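Local coordinates for serine acetyltransferase (Entamoeba histolytica, PDB 3Q1X), which catalyses transfer of an acetyl group from acetyl-CoA to the side-chain hydroxyl of L-serine, feeding cysteine biosynthesis, at the interface of chains A and B. Numbering follows the deposited sequence. Chains: chain A/B, Serine acetyltransferase.

Contact 1: the interface of chains A and B. Residues chain A 75, 78-79, 153; chain B 28-30, 125.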
# COMPACT_ATOMS: atom_id res chain seq x y z
N SER A 75 17.02 -2.15 -18.39
CA SER A 75 15.67 -1.62 -18.36
C SER A 75 15.51 -0.32 -19.16
O SER A 75 14.54 -0.14 -19.88
CB SER A 75 15.22 -1.42 -16.92
OG SER A 75 15.17 -2.66 -16.24
N ALA A 78 15.50 -1.25 -22.86
CA ALA A 78 14.22 -1.85 -23.27
C ALA A 78 13.18 -0.80 -23.69
O ALA A 78 12.50 -0.97 -24.69
CB ALA A 78 13.67 -2.76 -22.18
N TYR A 79 13.11 0.28 -22.92
CA TYR A 79 12.14 1.35 -23.16
C TYR A 79 12.63 2.42 -24.14
O TYR A 79 11.83 3.17 -24.71
CB TYR A 79 11.79 2.03 -21.84
CG TYR A 79 10.87 1.24 -20.94
CD1 TYR A 79 9.49 1.25 -21.15
CD2 TYR A 79 11.38 0.50 -19.89
CE1 TYR A 79 8.65 0.54 -20.30
CE2 TYR A 79 10.56 -0.22 -19.05
CZ TYR A 79 9.19 -0.19 -19.26
OH TYR A 79 8.36 -0.90 -18.43
N GLU A 153 8.46 3.49 -13.87
CA GLU A 153 8.29 2.09 -13.44
C GLU A 153 8.97 1.84 -12.11
O GLU A 153 8.41 1.20 -11.21
CB GLU A 153 8.84 1.12 -14.49
CG GLU A 153 8.57 -0.34 -14.19
CD GLU A 153 8.80 -1.24 -15.40
OE1 GLU A 153 9.87 -1.14 -16.02
OE2 GLU A 153 7.89 -2.02 -15.72
N ASP B 28 10.86 -5.56 -26.26
CA ASP B 28 10.85 -6.62 -25.26
C ASP B 28 11.12 -6.00 -23.89
O ASP B 28 12.25 -5.62 -23.56
CB ASP B 28 11.84 -7.73 -25.60
CG ASP B 28 11.32 -8.68 -26.69
OD1 ASP B 28 10.17 -8.52 -27.17
OD2 ASP B 28 12.08 -9.59 -27.07
N TYR B 29 10.05 -5.88 -23.13
CA TYR B 29 10.06 -5.18 -21.85
C TYR B 29 10.64 -6.04 -20.73
O TYR B 29 10.61 -7.27 -20.82
CB TYR B 29 8.64 -4.72 -21.51
CG TYR B 29 8.08 -3.70 -22.49
CD1 TYR B 29 8.31 -2.35 -22.30
CD2 TYR B 29 7.34 -4.10 -23.60
CE1 TYR B 29 7.81 -1.41 -23.19
CE2 TYR B 29 6.83 -3.17 -24.50
CZ TYR B 29 7.07 -1.82 -24.29
OH TYR B 29 6.57 -0.89 -25.16
N PRO B 30 11.19 -5.39 -19.68
CA PRO B 30 11.76 -6.11 -18.53
C PRO B 30 10.73 -7.04 -17.89
O PRO B 30 9.58 -6.64 -17.68
CB PRO B 30 12.14 -4.99 -17.56
CG PRO B 30 12.34 -3.79 -18.42
CD PRO B 30 11.29 -3.92 -19.49
N ARG B 125 2.03 -0.97 -18.67
CA ARG B 125 3.12 -1.61 -17.95
C ARG B 125 3.05 -1.43 -16.44
O ARG B 125 3.38 -2.34 -15.71
CB ARG B 125 4.47 -1.10 -18.47
CG ARG B 125 4.87 -1.65 -19.83
CD ARG B 125 5.41 -3.05 -19.72
NE ARG B 125 6.58 -3.10 -18.84
CZ ARG B 125 7.16 -4.22 -18.42
NH1 ARG B 125 6.67 -5.41 -18.77
NH2 ARG B 125 8.23 -4.14 -17.63
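The rings of A:Tyr79 and B:Tyr29 meet edge to face: the CD1-CE1 edge of B:Tyr29 points at the face of A:Tyr79, with the planes 64° apart. This contact joins helical parts of two copies of a hexapeptide-repeat acyltransferase, away from the left-handed beta-helix that defines the family. Within chain B, the guanidinium of B:Arg125 has the CB of B:Tyr29 against one face, over its centre, while an edge turns toward the A:Glu153 carboxylate. B:Pro30 is a compact, rigid wedge; its CD lies 3.8 Å from A:Ala78 CB and packs at the CE2 side of the A:Tyr79 ring. The small A:Ala78 allows the chain B loop to come near the last turn of helix 59-79, and A:Ser75, one turn earlier, meets the CG of B:Pro30.

At the polar end, B:Arg125 NE donates to the phenol OH of A:Tyr79 at 2.9 Å, fairly straight and close to the guanidinium plane. Turns at chi2 (-78°) and chi3 (-59°) curl the arginine chain round this phenol oxygen, with CB, CG and CD all near it, and bring NE onto it. NH2 forms a salt bridge of 2.9 Å with A:Glu153 OE2, although the carboxylate and guanidinium planes are steeply crossed and the hydrogen bond itself is weak. A:Glu153 reaches this point on an extended chain, while its other oxygen, OE1, weakly accepts from A:Tyr79 OH. B:Arg125 NH2 is also held by its own chain, 2.8 Å from B:Pro30 O on a carbonyl lone pair, so the loop helps fix the head's rotation. Arginine suits the place because its several N-H groups can serve a phenol, a carboxylate and a carbonyl together.

Contact 2: the interface of chains A and B. Residues chain A 207-210, 216; chain B 113, 197, 199, 231.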
# COMPACT_ATOMS: atom_id res chain seq x y z
N MET A 207 -5.37 18.33 -9.83
CA MET A 207 -6.60 17.64 -10.23
C MET A 207 -7.02 18.13 -11.59
O MET A 207 -6.84 19.31 -11.90
CB MET A 207 -7.73 17.96 -9.28
CG MET A 207 -7.60 17.39 -7.91
SD MET A 207 -9.15 17.69 -7.07
CE MET A 207 -9.30 19.48 -7.09
N HIS A 208 -7.62 17.25 -12.39
CA HIS A 208 -8.10 17.66 -13.69
C HIS A 208 -9.56 17.30 -13.90
O HIS A 208 -9.92 16.15 -14.15
CB HIS A 208 -7.21 17.10 -14.79
CG HIS A 208 -5.77 17.48 -14.62
ND1 HIS A 208 -4.81 16.58 -14.22
CD2 HIS A 208 -5.15 18.67 -14.75
CE1 HIS A 208 -3.65 17.21 -14.13
NE2 HIS A 208 -3.83 18.48 -14.44
N PHE A 209 -10.41 18.32 -13.76
CA PHE A 209 -11.83 18.15 -14.01
C PHE A 209 -12.07 17.99 -15.50
O PHE A 209 -11.50 18.72 -16.32
CB PHE A 209 -12.62 19.32 -13.44
CG PHE A 209 -12.50 19.44 -11.95
CD1 PHE A 209 -13.10 18.50 -11.12
CD2 PHE A 209 -11.77 20.48 -11.38
CE1 PHE A 209 -12.99 18.60 -9.73
CE2 PHE A 209 -11.65 20.59 -10.00
CZ PHE A 209 -12.27 19.65 -9.17
N GLN A 210 -12.89 17.00 -15.83
CA GLN A 210 -13.09 16.61 -17.22
C GLN A 210 -13.58 17.76 -18.08
O GLN A 210 -14.62 18.37 -17.81
CB GLN A 210 -14.06 15.43 -17.31
CG GLN A 210 -13.46 14.12 -16.86
CD GLN A 210 -14.46 12.99 -16.92
OE1 GLN A 210 -15.00 12.68 -17.98
NE2 GLN A 210 -14.71 12.37 -15.77
N ILE A 216 -6.19 15.84 -22.32
CA ILE A 216 -5.54 16.96 -21.63
C ILE A 216 -4.13 17.23 -22.16
O ILE A 216 -3.44 16.31 -22.60
CB ILE A 216 -5.49 16.75 -20.10
CG1 ILE A 216 -6.89 16.52 -19.55
CG2 ILE A 216 -4.87 17.98 -19.41
CD1 ILE A 216 -6.92 15.81 -18.22
N GLY B 113 -6.76 11.60 -19.43
CA GLY B 113 -6.92 12.27 -18.14
C GLY B 113 -5.63 12.58 -17.37
O GLY B 113 -5.69 13.15 -16.27
N ARG B 197 -13.48 9.68 -13.48
CA ARG B 197 -12.09 9.96 -13.15
C ARG B 197 -11.97 10.13 -11.65
O ARG B 197 -12.59 11.01 -11.07
CB ARG B 197 -11.62 11.23 -13.87
CG ARG B 197 -10.13 11.51 -13.76
CD ARG B 197 -9.77 12.74 -14.56
NE ARG B 197 -10.04 12.56 -15.99
CZ ARG B 197 -10.03 13.53 -16.90
NH1 ARG B 197 -9.76 14.79 -16.55
NH2 ARG B 197 -10.29 13.24 -18.16
N TYR B 199 -9.42 10.23 -8.10
CA TYR B 199 -8.11 10.47 -7.53
C TYR B 199 -7.87 9.74 -6.21
O TYR B 199 -8.76 9.07 -5.64
CB TYR B 199 -7.88 11.98 -7.38
CG TYR B 199 -7.69 12.64 -8.70
CD1 TYR B 199 -6.42 12.73 -9.28
CD2 TYR B 199 -8.78 13.13 -9.43
CE1 TYR B 199 -6.23 13.32 -10.52
CE2 TYR B 199 -8.61 13.73 -10.68
CZ TYR B 199 -7.33 13.82 -11.22
OH TYR B 199 -7.14 14.39 -12.45
N THR B 231 -15.99 13.56 -12.11
CA THR B 231 -14.62 13.64 -11.59
C THR B 231 -14.66 13.81 -10.08
O THR B 231 -15.31 14.73 -9.56
CB THR B 231 -13.82 14.78 -12.25
OG1 THR B 231 -13.98 14.71 -13.67
CG2 THR B 231 -12.34 14.68 -11.91
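The CD1 methyl of A:Ile216 reaches across to B:Gly113 CA at 3.5 Å, at the end of helix 82-113, and also approaches the head of B:Arg197 from the opposite direction. Nearby, A:Phe209 CD1 touches B:Thr231 CB at 4.0 Å, and the backbone of A:Met207 borders the ring of B:Tyr199. B:Arg197 and B:Thr231 begin short strands of the left-handed beta-helix built by hexapeptide repeats; chain A answers with the loop between strands 203-205 and 225-226.

The guanidinium of B:Arg197 is sandwiched between carbons. A:Gln210 CG sits over the centre of one face, 3.5 Å from B:Arg197 CZ, and B:Gly113 CA covers the rim of the other. With no side chain in the way, B:Gly113 can bring its CA against that rim. A:Gln210 and B:Arg197 run antiparallel alongside one another; extended through chi1 (-171°) and chi2 and turning at chi3, B:Arg197 sets its head against A:Gln210 CG with NH1 at the A:His208 carbonyl.

Outward, B:Arg197 NH1 donates to A:His208 O at 2.8 Å, coming from above the carbonyl plane and missing the lone pair. The phenol OH of B:Tyr199 accepts from A:His208 N at 2.9 Å, so both polar backbone groups of this residue are gripped by chain B. Since A:His208 also lines the L-serine pocket, the neighbouring chain may help position that wall. At the rim, B:Thr231 OG1 accepts from A:Gln210 NE2 at 3.2 Å and, weakly, from A:Gln210 N; a threonine offers this oxygen while its carbons face A:Phe209. B:Thr231 OG1 lies 25° out of the plane of the A:Gln210 amide, and the bond is bent.

Contact 1 and contact 2 lie about 27 Å apart, measured between the centres of their C-alpha atoms, and share no residue or secondary-structure element. Contact 1 draws on helices 59-79 and 150-162 of chain A and helix 120-126 with a loop of chain B, whereas contact 2 sets a chain A loop against chain B strands and the end of helix 82-113. Each therefore ties a different layer of the subunit to its neighbour. Both join unlike surfaces of the two copies, as suits the three-chain assembly and the trimers typical of this family, and contact 2 additionally borders the serine pocket.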